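Local coordinates for protein beta-1,3-1,4-glucanase (Caldicellulosiruptor sp. F32, PDB 5H4R) that hydrolyses mixed-linkage beta-1,3-1,4-glucans as a family 5 lichenase, and here holds a cello-oligosaccharide in its cleft, at residues 38-43 with 263-268; 75-80 with 375-380; 169-174 with 181-186; 277-282 with 333-338. The protein carries 1 engineered substitution. All coordinates share one frame; numbering follows the deposited sequence.

Contact 1 of 4, residues 38-43 with 263-268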
# COMPACT_ATOMS: atom_id res chain seq x y z
N ASN A 38 -19.09 -0.96 -13.09
CA ASN A 38 -19.72 -1.30 -11.83
C ASN A 38 -19.23 -0.34 -10.76
O ASN A 38 -18.34 0.48 -10.98
CB ASN A 38 -19.46 -2.76 -11.44
CG ASN A 38 -18.00 -3.07 -11.17
OD1 ASN A 38 -17.23 -2.23 -10.72
ND2 ASN A 38 -17.62 -4.30 -11.44
N ALA A 39 -19.87 -0.42 -9.59
CA ALA A 39 -19.59 0.54 -8.53
C ALA A 39 -18.14 0.45 -8.06
O ALA A 39 -17.50 1.47 -7.79
CB ALA A 39 -20.55 0.32 -7.36
N ALA A 40 -17.61 -0.76 -7.96
CA ALA A 40 -16.28 -0.95 -7.41
C ALA A 40 -15.23 -0.30 -8.30
O ALA A 40 -14.31 0.35 -7.82
CB ALA A 40 -15.98 -2.44 -7.25
N LEU A 41 -15.37 -0.49 -9.61
CA LEU A 41 -14.35 0.07 -10.49
C LEU A 41 -14.51 1.58 -10.64
O LEU A 41 -13.49 2.27 -10.81
CB LEU A 41 -14.37 -0.66 -11.83
CG LEU A 41 -13.84 -2.10 -11.71
CD1 LEU A 41 -14.08 -2.88 -13.01
CD2 LEU A 41 -12.38 -2.14 -11.35
N LYS A 42 -15.75 2.11 -10.50
CA LYS A 42 -15.92 3.56 -10.45
C LYS A 42 -15.29 4.15 -9.19
O LYS A 42 -14.69 5.23 -9.23
CB LYS A 42 -17.40 3.91 -10.53
CG LYS A 42 -18.03 3.59 -11.85
CD LYS A 42 -19.51 3.92 -11.81
CE LYS A 42 -20.20 3.54 -13.09
NZ LYS A 42 -21.66 3.73 -12.95
N PHE A 43 -15.42 3.43 -8.07
CA PHE A 43 -14.77 3.80 -6.81
C PHE A 43 -13.26 3.88 -6.97
O PHE A 43 -12.64 4.90 -6.63
CB PHE A 43 -15.16 2.75 -5.75
CG PHE A 43 -14.65 3.01 -4.33
CD1 PHE A 43 -15.40 3.73 -3.41
CD2 PHE A 43 -13.44 2.46 -3.92
CE1 PHE A 43 -14.93 3.92 -2.11
CE2 PHE A 43 -12.97 2.67 -2.63
CZ PHE A 43 -13.72 3.39 -1.73
N TYR A 263 -23.82 -5.47 0.22
CA TYR A 263 -23.33 -4.85 -0.99
C TYR A 263 -22.30 -5.78 -1.62
O TYR A 263 -21.35 -6.21 -0.95
CB TYR A 263 -22.70 -3.48 -0.71
CG TYR A 263 -23.71 -2.42 -0.37
CD1 TYR A 263 -24.13 -2.24 0.95
CD2 TYR A 263 -24.27 -1.61 -1.35
CE1 TYR A 263 -25.07 -1.27 1.27
CE2 TYR A 263 -25.21 -0.64 -1.03
CZ TYR A 263 -25.60 -0.47 0.28
OH TYR A 263 -26.53 0.49 0.61
N LYS A 264 -22.50 -6.09 -2.89
CA LYS A 264 -21.59 -6.99 -3.57
C LYS A 264 -20.28 -6.30 -3.91
O LYS A 264 -20.19 -5.08 -4.04
CB LYS A 264 -22.21 -7.52 -4.86
CG LYS A 264 -23.58 -8.17 -4.71
CD LYS A 264 -24.05 -8.71 -6.06
CE LYS A 264 -25.43 -9.36 -5.99
NZ LYS A 264 -26.55 -8.43 -6.33
N ASN A 265 -19.23 -7.11 -4.03
CA ASN A 265 -17.99 -6.71 -4.69
C ASN A 265 -17.30 -5.57 -3.94
O ASN A 265 -16.98 -4.53 -4.50
CB ASN A 265 -18.28 -6.33 -6.14
CG ASN A 265 -17.05 -6.37 -7.02
OD1 ASN A 265 -16.11 -7.12 -6.78
ND2 ASN A 265 -17.06 -5.57 -8.07
N ARG A 266 -17.08 -5.77 -2.64
CA ARG A 266 -16.50 -4.75 -1.77
C ARG A 266 -15.10 -5.13 -1.32
O ARG A 266 -14.56 -4.48 -0.43
CB ARG A 266 -17.42 -4.49 -0.56
CG ARG A 266 -18.76 -3.83 -0.91
CD ARG A 266 -18.56 -2.37 -1.32
NE ARG A 266 -19.73 -1.69 -1.88
CZ ARG A 266 -20.30 -0.60 -1.37
NH1 ARG A 266 -19.88 -0.03 -0.25
NH2 ARG A 266 -21.33 -0.08 -2.01
N ILE A 267 -14.50 -6.17 -1.91
CA ILE A 267 -13.14 -6.59 -1.60
C ILE A 267 -12.24 -6.17 -2.75
O ILE A 267 -12.50 -6.53 -3.91
CB ILE A 267 -13.03 -8.11 -1.35
CG1 ILE A 267 -14.00 -8.58 -0.26
CG2 ILE A 267 -11.59 -8.47 -1.02
CD1 ILE A 267 -13.81 -7.94 1.05
N ILE A 268 -11.18 -5.42 -2.43
CA ILE A 268 -10.22 -4.90 -3.40
C ILE A 268 -8.94 -5.70 -3.26
O ILE A 268 -8.47 -5.93 -2.14
CB ILE A 268 -9.94 -3.41 -3.15
CG1 ILE A 268 -11.22 -2.57 -3.31
CG2 ILE A 268 -8.84 -2.91 -4.07
CD1 ILE A 268 -11.05 -1.13 -2.93
O HOH W 1 -19.35 -3.46 -7.92

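Contact 2 of 4, residues 75-80 with 375-380. With BGC (beta-D-glucopyranose), chain B.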
# COMPACT_ATOMS: atom_id res chain seq x y z
N ALA A 75 10.27 9.09 14.11
CA ALA A 75 11.59 8.49 14.27
C ALA A 75 12.32 8.32 12.93
O ALA A 75 13.55 8.40 12.88
CB ALA A 75 11.47 7.14 14.96
N TRP A 76 11.58 7.99 11.87
CA TRP A 76 12.16 7.79 10.56
C TRP A 76 12.01 9.00 9.66
O TRP A 76 12.99 9.43 9.05
CB TRP A 76 11.55 6.53 9.91
CG TRP A 76 11.96 5.22 10.57
CD1 TRP A 76 12.81 5.05 11.63
CD2 TRP A 76 11.52 3.91 10.19
NE1 TRP A 76 12.94 3.71 11.91
CE2 TRP A 76 12.15 2.99 11.05
CE3 TRP A 76 10.65 3.43 9.21
CZ2 TRP A 76 11.93 1.62 10.96
CZ3 TRP A 76 10.43 2.07 9.12
CH2 TRP A 76 11.07 1.18 9.98
N CYS A 77 10.81 9.59 9.57
CA CYS A 77 10.58 10.68 8.62
C CYS A 77 11.00 12.03 9.15
O CYS A 77 11.23 12.96 8.36
CB CYS A 77 9.10 10.74 8.22
SG CYS A 77 7.98 11.21 9.56
N GLY A 78 11.12 12.17 10.48
CA GLY A 78 11.67 13.33 11.12
C GLY A 78 10.77 14.53 11.24
O GLY A 78 11.25 15.60 11.67
N VAL A 79 9.51 14.44 10.83
CA VAL A 79 8.62 15.61 10.79
C VAL A 79 7.23 15.16 11.20
O VAL A 79 6.69 14.22 10.64
CB VAL A 79 8.55 16.24 9.37
CG1 VAL A 79 7.64 17.47 9.36
CG2 VAL A 79 9.94 16.61 8.86
N LYS A 80 6.64 15.83 12.20
CA LYS A 80 5.31 15.46 12.65
C LYS A 80 4.28 15.87 11.62
O LYS A 80 4.34 16.97 11.06
CB LYS A 80 5.01 16.09 14.01
CG LYS A 80 3.68 15.62 14.63
CD LYS A 80 3.48 16.15 16.03
CE LYS A 80 2.14 15.69 16.61
NZ LYS A 80 1.97 16.18 18.00
N LEU A 375 7.65 15.04 -1.48
CA LEU A 375 7.34 16.22 -0.69
C LEU A 375 8.37 16.38 0.42
O LEU A 375 8.54 15.47 1.25
CB LEU A 375 5.94 16.08 -0.10
CG LEU A 375 5.51 17.27 0.75
CD1 LEU A 375 5.39 18.56 -0.05
CD2 LEU A 375 4.18 16.91 1.44
N ASP A 376 9.06 17.53 0.46
CA ASP A 376 9.90 17.85 1.62
C ASP A 376 8.97 18.29 2.74
O ASP A 376 8.44 19.41 2.74
CB ASP A 376 10.92 18.93 1.30
CG ASP A 376 11.85 19.23 2.47
OD1 ASP A 376 12.44 18.28 3.03
OD2 ASP A 376 11.98 20.40 2.86
N ARG A 377 8.74 17.41 3.72
CA ARG A 377 7.70 17.69 4.70
C ARG A 377 8.02 18.90 5.57
O ARG A 377 7.10 19.60 6.01
CB ARG A 377 7.46 16.45 5.55
CG ARG A 377 6.84 15.34 4.75
CD ARG A 377 6.49 14.17 5.63
NE ARG A 377 6.37 12.95 4.84
CZ ARG A 377 6.15 11.75 5.37
NH1 ARG A 377 5.99 11.62 6.67
NH2 ARG A 377 6.10 10.68 4.58
N LYS A 378 9.30 19.19 5.83
CA LYS A 378 9.64 20.29 6.72
C LYS A 378 9.29 21.65 6.10
O LYS A 378 8.94 22.59 6.83
CB LYS A 378 11.13 20.23 7.07
CG LYS A 378 11.59 21.23 8.13
CD LYS A 378 13.00 20.89 8.61
CE LYS A 378 13.37 21.59 9.92
NZ LYS A 378 13.96 22.93 9.70
N THR A 379 9.41 21.78 4.78
CA THR A 379 9.14 23.04 4.09
C THR A 379 7.81 23.04 3.35
O THR A 379 7.36 24.12 2.93
CB THR A 379 10.24 23.34 3.06
OG1 THR A 379 10.27 22.30 2.08
CG2 THR A 379 11.59 23.48 3.75
N LEU A 380 7.23 21.87 3.16
CA LEU A 380 6.03 21.65 2.34
C LEU A 380 6.25 22.07 0.89
O LEU A 380 5.32 22.45 0.18
CB LEU A 380 4.83 22.37 2.94
CG LEU A 380 4.46 21.86 4.33
CD1 LEU A 380 3.27 22.61 4.83
CD2 LEU A 380 4.17 20.36 4.36
C2 BGC B . 15.57 1.23 7.46
C3 BGC B . 16.03 1.71 8.83
C4 BGC B . 16.04 3.22 8.82
C5 BGC B . 14.68 3.76 8.34
C6 BGC B . 14.65 5.27 8.35
C1 BGC B . 14.24 1.89 7.05
O2 BGC B . 15.42 -0.18 7.54
O3 BGC B . 17.36 1.21 9.08
O4 BGC B . 16.29 3.63 10.16
O5 BGC B . 14.45 3.29 7.01
O6 BGC B . 15.66 5.72 7.46
O HOH W 2 4.95 13.47 8.63

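Contact 3 of 4, residues 169-174 with 181-186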
# COMPACT_ATOMS: atom_id res chain seq x y z
N GLN A 169 -10.48 -3.46 17.30
CA GLN A 169 -10.24 -2.17 17.93
C GLN A 169 -10.25 -1.05 16.90
O GLN A 169 -10.88 -0.01 17.11
CB GLN A 169 -8.92 -2.17 18.68
CG GLN A 169 -8.95 -3.03 19.91
CD GLN A 169 -7.60 -3.14 20.55
OE1 GLN A 169 -7.17 -2.23 21.28
NE2 GLN A 169 -6.92 -4.25 20.31
N VAL A 170 -9.53 -1.24 15.79
CA VAL A 170 -9.45 -0.18 14.78
C VAL A 170 -10.80 0.00 14.09
O VAL A 170 -11.28 1.13 13.92
CB VAL A 170 -8.32 -0.49 13.78
CG1 VAL A 170 -8.31 0.53 12.64
CG2 VAL A 170 -6.98 -0.53 14.53
N ALA A 171 -11.43 -1.09 13.67
CA ALA A 171 -12.70 -0.96 12.97
C ALA A 171 -13.74 -0.31 13.87
O ALA A 171 -14.56 0.51 13.41
CB ALA A 171 -13.20 -2.32 12.48
N THR A 172 -13.73 -0.64 15.16
CA THR A 172 -14.71 -0.04 16.06
C THR A 172 -14.48 1.47 16.16
O THR A 172 -15.44 2.25 16.13
CB THR A 172 -14.64 -0.71 17.45
OG1 THR A 172 -15.05 -2.07 17.35
CG2 THR A 172 -15.59 -0.01 18.42
N ARG A 173 -13.23 1.90 16.27
CA ARG A 173 -12.96 3.33 16.39
C ARG A 173 -13.50 4.08 15.18
O ARG A 173 -14.02 5.19 15.31
CB ARG A 173 -11.45 3.56 16.53
CG ARG A 173 -11.01 5.03 16.59
CD ARG A 173 -11.55 5.73 17.82
NE ARG A 173 -10.86 5.32 19.05
CZ ARG A 173 -9.81 5.95 19.57
NH1 ARG A 173 -9.33 7.03 18.98
NH2 ARG A 173 -9.26 5.53 20.69
N PHE A 174 -13.34 3.50 13.98
CA PHE A 174 -13.62 4.18 12.72
C PHE A 174 -14.95 3.76 12.11
O PHE A 174 -15.20 4.05 10.93
CB PHE A 174 -12.48 3.94 11.73
CG PHE A 174 -11.21 4.66 12.08
CD1 PHE A 174 -11.03 6.01 11.81
CD2 PHE A 174 -10.17 3.97 12.70
CE1 PHE A 174 -9.85 6.65 12.12
CE2 PHE A 174 -8.99 4.62 13.02
CZ PHE A 174 -8.84 5.95 12.76
N LEU A 181 -13.02 5.94 3.67
CA LEU A 181 -12.06 5.21 4.48
C LEU A 181 -12.10 3.72 4.14
O LEU A 181 -13.16 3.08 4.17
CB LEU A 181 -12.34 5.41 5.97
CG LEU A 181 -11.40 4.68 6.92
CD1 LEU A 181 -9.98 5.16 6.76
CD2 LEU A 181 -11.87 4.85 8.36
N ILE A 182 -10.92 3.20 3.81
CA ILE A 182 -10.69 1.83 3.33
C ILE A 182 -9.77 1.14 4.33
O ILE A 182 -8.77 1.73 4.77
CB ILE A 182 -10.04 1.86 1.93
CG1 ILE A 182 -10.95 2.61 0.95
CG2 ILE A 182 -9.70 0.45 1.43
CD1 ILE A 182 -10.20 3.16 -0.24
N PHE A 183 -10.09 -0.11 4.70
CA PHE A 183 -9.22 -0.90 5.57
C PHE A 183 -8.46 -1.91 4.71
O PHE A 183 -9.07 -2.62 3.91
CB PHE A 183 -9.99 -1.69 6.63
CG PHE A 183 -10.83 -0.85 7.57
CD1 PHE A 183 -10.56 0.49 7.79
CD2 PHE A 183 -11.89 -1.44 8.24
CE1 PHE A 183 -11.33 1.22 8.69
CE2 PHE A 183 -12.64 -0.71 9.14
CZ PHE A 183 -12.37 0.62 9.35
N GLU A 184 -7.17 -2.02 4.96
CA GLU A 184 -6.28 -2.96 4.28
C GLU A 184 -5.75 -3.96 5.29
O GLU A 184 -5.06 -3.56 6.24
CB GLU A 184 -5.12 -2.19 3.61
CG GLU A 184 -4.04 -3.07 2.99
CD GLU A 184 -2.80 -2.28 2.60
OE1 GLU A 184 -2.95 -1.31 1.83
OE2 GLU A 184 -1.68 -2.59 3.12
N ALA A 185 -6.03 -5.25 5.08
CA ALA A 185 -5.85 -6.27 6.12
C ALA A 185 -4.48 -6.22 6.74
O ALA A 185 -4.32 -6.27 7.97
CB ALA A 185 -6.09 -7.65 5.51
N VAL A 186 -3.46 -6.20 5.89
CA VAL A 186 -2.07 -6.33 6.29
C VAL A 186 -1.28 -5.92 5.06
O VAL A 186 -1.80 -5.99 3.94
CB VAL A 186 -1.76 -7.78 6.74
CG1 VAL A 186 -2.01 -8.78 5.64
CG2 VAL A 186 -0.34 -7.90 7.27

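Contact 4 of 4, residues 277-282 with 333-338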
# COMPACT_ATOMS: atom_id res chain seq x y z
N TYR A 277 12.28 -3.95 -11.03
CA TYR A 277 12.96 -3.89 -9.74
C TYR A 277 14.34 -3.25 -9.85
O TYR A 277 14.71 -2.42 -9.01
CB TYR A 277 13.06 -5.30 -9.17
CG TYR A 277 13.95 -5.42 -7.96
CD1 TYR A 277 13.47 -5.06 -6.69
CD2 TYR A 277 15.24 -5.88 -8.06
CE1 TYR A 277 14.28 -5.14 -5.60
CE2 TYR A 277 16.04 -5.97 -6.95
CZ TYR A 277 15.55 -5.60 -5.73
OH TYR A 277 16.40 -5.71 -4.64
N ASN A 278 15.12 -3.64 -10.86
CA ASN A 278 16.51 -3.19 -10.93
C ASN A 278 16.61 -1.67 -11.09
O ASN A 278 17.60 -1.06 -10.64
CB ASN A 278 17.27 -3.92 -12.05
CG ASN A 278 16.69 -3.71 -13.45
OD1 ASN A 278 15.67 -3.08 -13.64
ND2 ASN A 278 17.38 -4.26 -14.45
N PHE A 279 15.59 -1.04 -11.69
CA PHE A 279 15.49 0.41 -11.78
C PHE A 279 14.85 1.05 -10.55
O PHE A 279 15.40 2.00 -9.98
CB PHE A 279 14.67 0.81 -13.02
CG PHE A 279 14.38 2.27 -13.09
CD1 PHE A 279 15.37 3.17 -13.40
CD2 PHE A 279 13.11 2.75 -12.80
CE1 PHE A 279 15.11 4.52 -13.43
CE2 PHE A 279 12.85 4.10 -12.84
CZ PHE A 279 13.83 4.98 -13.16
N ALA A 280 13.69 0.55 -10.13
CA ALA A 280 12.83 1.26 -9.20
C ALA A 280 13.25 1.11 -7.74
O ALA A 280 13.13 2.06 -6.97
CB ALA A 280 11.42 0.75 -9.37
N LEU A 281 13.71 -0.07 -7.34
CA LEU A 281 13.86 -0.38 -5.93
C LEU A 281 15.25 -0.88 -5.56
O LEU A 281 15.73 -0.58 -4.47
CB LEU A 281 12.80 -1.40 -5.54
CG LEU A 281 12.83 -1.92 -4.11
CD1 LEU A 281 12.67 -0.80 -3.13
CD2 LEU A 281 11.71 -2.96 -3.94
N GLN A 282 15.93 -1.62 -6.44
CA GLN A 282 17.28 -2.06 -6.16
C GLN A 282 18.18 -0.87 -5.88
O GLN A 282 18.10 0.17 -6.55
CB GLN A 282 17.84 -2.88 -7.33
CG GLN A 282 19.14 -3.56 -7.00
CD GLN A 282 19.53 -4.59 -8.04
OE1 GLN A 282 19.05 -4.56 -9.17
NE2 GLN A 282 20.40 -5.51 -7.67
N ASN A 333 21.29 8.96 -7.96
CA ASN A 333 22.27 9.95 -8.40
C ASN A 333 21.67 10.93 -9.40
O ASN A 333 22.31 11.30 -10.39
CB ASN A 333 23.48 9.27 -8.99
CG ASN A 333 24.09 8.26 -8.03
OD1 ASN A 333 24.09 7.06 -8.30
ND2 ASN A 333 24.61 8.73 -6.90
N GLY A 334 20.44 11.36 -9.16
CA GLY A 334 19.88 12.44 -9.94
C GLY A 334 19.22 12.06 -11.25
O GLY A 334 19.21 12.88 -12.19
N ASN A 335 18.62 10.88 -11.32
CA ASN A 335 18.07 10.32 -12.56
C ASN A 335 16.63 10.78 -12.78
O ASN A 335 15.71 9.98 -12.97
CB ASN A 335 18.19 8.79 -12.54
CG ASN A 335 17.39 8.13 -11.44
OD1 ASN A 335 17.10 8.72 -10.39
ND2 ASN A 335 17.05 6.86 -11.66
N LEU A 336 16.45 12.11 -12.80
CA LEU A 336 15.11 12.67 -12.78
C LEU A 336 14.35 12.34 -14.05
O LEU A 336 13.19 11.92 -13.99
CB LEU A 336 15.18 14.18 -12.59
CG LEU A 336 13.84 14.91 -12.57
CD1 LEU A 336 12.95 14.39 -11.44
CD2 LEU A 336 14.07 16.42 -12.45
N GLN A 337 14.96 12.56 -15.22
CA GLN A 337 14.24 12.32 -16.46
C GLN A 337 13.73 10.89 -16.54
O GLN A 337 12.59 10.64 -16.95
CB GLN A 337 15.14 12.64 -17.66
CG GLN A 337 14.46 12.40 -18.98
CD GLN A 337 13.28 13.34 -19.20
OE1 GLN A 337 13.36 14.55 -18.91
NE2 GLN A 337 12.19 12.80 -19.74
N SER A 338 14.57 9.92 -16.14
CA SER A 338 14.11 8.52 -16.12
C SER A 338 12.94 8.32 -15.17
O SER A 338 11.99 7.60 -15.48
CB SER A 338 15.24 7.58 -15.72
OG SER A 338 16.23 7.47 -16.73
O HOH W 3 15.42 4.97 -10.02

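Contact 1 of 4, residues 38-43 with 263-268
N265 meets A40 and N38 through the amide nitrogen at its end. ND2 of N265 rests 3.4 Å from CB of A40, a methyl small enough for the amide to come right up to the first turn of helix 39-47. The amide of N38 is turned across it, the two planes 78° apart. N265, whose positive phi asparagine tolerates well, swings its amide away from its own N (chi1 -160°), out of the loop and onto the helix.

The polar links are indirect. A water accepts from ND2 of N265 at 3.1 Å and from the backbone N of A40 at 3.2 Å. N38 is also the N-cap: its OD1 takes the N-H of L41 at 2.8 Å, nearly in line with the C=O bond, as asparagine's short side chain allows.

The apolar part lies deeper. Helix 39-47 lies against the amino-terminal end of the (beta/alpha)8 barrel, and CE2 of F43 approaches CD1 of I268 at 4.3 Å, at the start of strand 267-272; Y236 stacks on the same phenyl ring. The carbonyl oxygen of G319 takes an N-H from ND2 of both N38 and N265, so with the water these polar groups find partners beside an apolar contact.

Contact 2 of 4, residues 75-80 with 375-380
V79 packs against the root of R377, its CG1 lying 3.9 Å from CB of the arginine, and its branched side chain gives the loop after helix 72-75 an apolar surface to set on segment 375-380. From there R377 runs inward, extended from CG to NE, and carries its guanidinium to C77. SG of C77 sits 3.5 Å from NH1, approaching obliquely; chi1 of 67° places the sulfur between backbone N and carbonyl carbon, on the side of the arginine. A buried charge needs partners, and this one has several: NH1 donates to OG1 of T56 and NH2 to the carbonyl oxygen of G54, while a water accepts from NH1 at 2.9 Å and donates to the carbonyl oxygen of V79 at 2.8 Å.

Both segments belong to the loop regions at the carboxyl-terminal end of a TIM barrel, where family 5 enzymes hold their substrate. Just before C77, W76 lays its indole against a glucose unit: C5 of the sugar stands 3.6 Å above the ring plane, over its centre, and C6 comes within 3.5 Å of CG, a CH-pi contact suited to a broad flat side chain.

The outer side is looser. K378 touches V79 through CB, 4.2 Å from CG2 of the valine, and the rest of its chain leads away from the loop. Between C77 and V79 the exposed backbone leaves the helix at G78 with a positive phi, which glycine accepts easily.

Contact 3 of 4, residues 169-174 with 181-186
The last turn of helix 156-173 lies beside strand 181-184 with the backbones well separated, CA of A171 being 8.2 Å from CA of F183 and CA of F174 8.4 Å from CA of L181, so side chains, mainly from the strand, bridge the gap and no backbone hydrogen bond crosses it. F183 reaches across from the strand. Its CE2 comes to 3.7 Å from CB of A171, an oblique approach to the ring, and a methyl at this place lets the phenyl come up to the helix backbone: the same CE2 is 3.8 Å from CA of A171. At the neighbouring corner of the ring, CB of F174 meets the edge near the ring plane, 4.1 Å from CZ of F183. All four touching residues are buried, with wholly apolar side chains.

After a short loop helix 156-173 leads into strand 181-184, the return from the helical layer to the sheet in a (beta/alpha)8 barrel, and L181 and F183, two residues apart, both direct their side chains outward to that layer. F183 also packs on F221 and V225 of helix 205-226, so one broad ring touches two successive helices.

L181 uses a single branch. Its CD2 sits 3.5 Å from CB of F174 and 3.7 Å from CD1 of that ring, and the two side chains cross at about a right angle. The leucine's CG lies anti to the backbone N (chi1 180°), which extends the fork toward the phenylalanine. F174, the first residue to leave the helix, keeps its ring inside, against I138 of strand 135-139 as well. At the helix end, the carbonyl oxygen of A171 accepts a hydrogen bond from ND2 of N232.

Contact 4 of 4, residues 277-282 with 333-338
F279 carries its ring from the short helix 277-280 to the start of helix 336-352, joining the loop after barrel strand 267-272 to the one after strand 322-327 in this TIM barrel. A chi1 of 173° turns the phenyl out of its helix, and its CE1 corner does most of the touching. A large flat side chain suits a position that must span two loops; W293 meets the same ring.

S338, in the first turn of the longer helix, presents CB to that corner, 3.8 Å from CE1 and 3.9 Å from CZ of F279. Its small side chain lets the ring come close, while OG is hydrogen-bonded to the backbone N of W293.

N335 approaches obliquely, its amide plane 54° from the ring and ND2 3.5 Å from CE1 of F279. Asparagine can touch the ring and still serve the backbone: ND2 donates to the carbonyl oxygen of S291. The residue centres an inverse gamma turn and stands at the N-cap position, though its side chain makes no capping bond and OD1 accepts from the N of K332 instead. A water over one face of the ring, toward its rim, accepts from ND2 of N335 at 3.0 Å and donates to the carbonyl oxygen of F279, also at 3.0 Å.

In the fold
The four contacts are spread over one TIM barrel, from its amino-terminal end (contact 1) to the loops of the sugar-binding end (contacts 2 and 4). Contacts 1 and 3 share its sheet and touch directly, CE2 of F43 lying 3.7 Å from CD1 of I182, so the helix of contact 1 abuts the strand of contact 3. W76 of contact 2 and L281 of contact 4 both line the glycan pocket, though nearest atoms of the two contacts remain about 11 Å apart. Contact 1 is on the opposite side of the chain's centre from both, 34 Å away between centres in each case. Strand 267-272 nevertheless connects contact 1 to the pocket side, since helix 277-280 of contact 4 follows it in the chain.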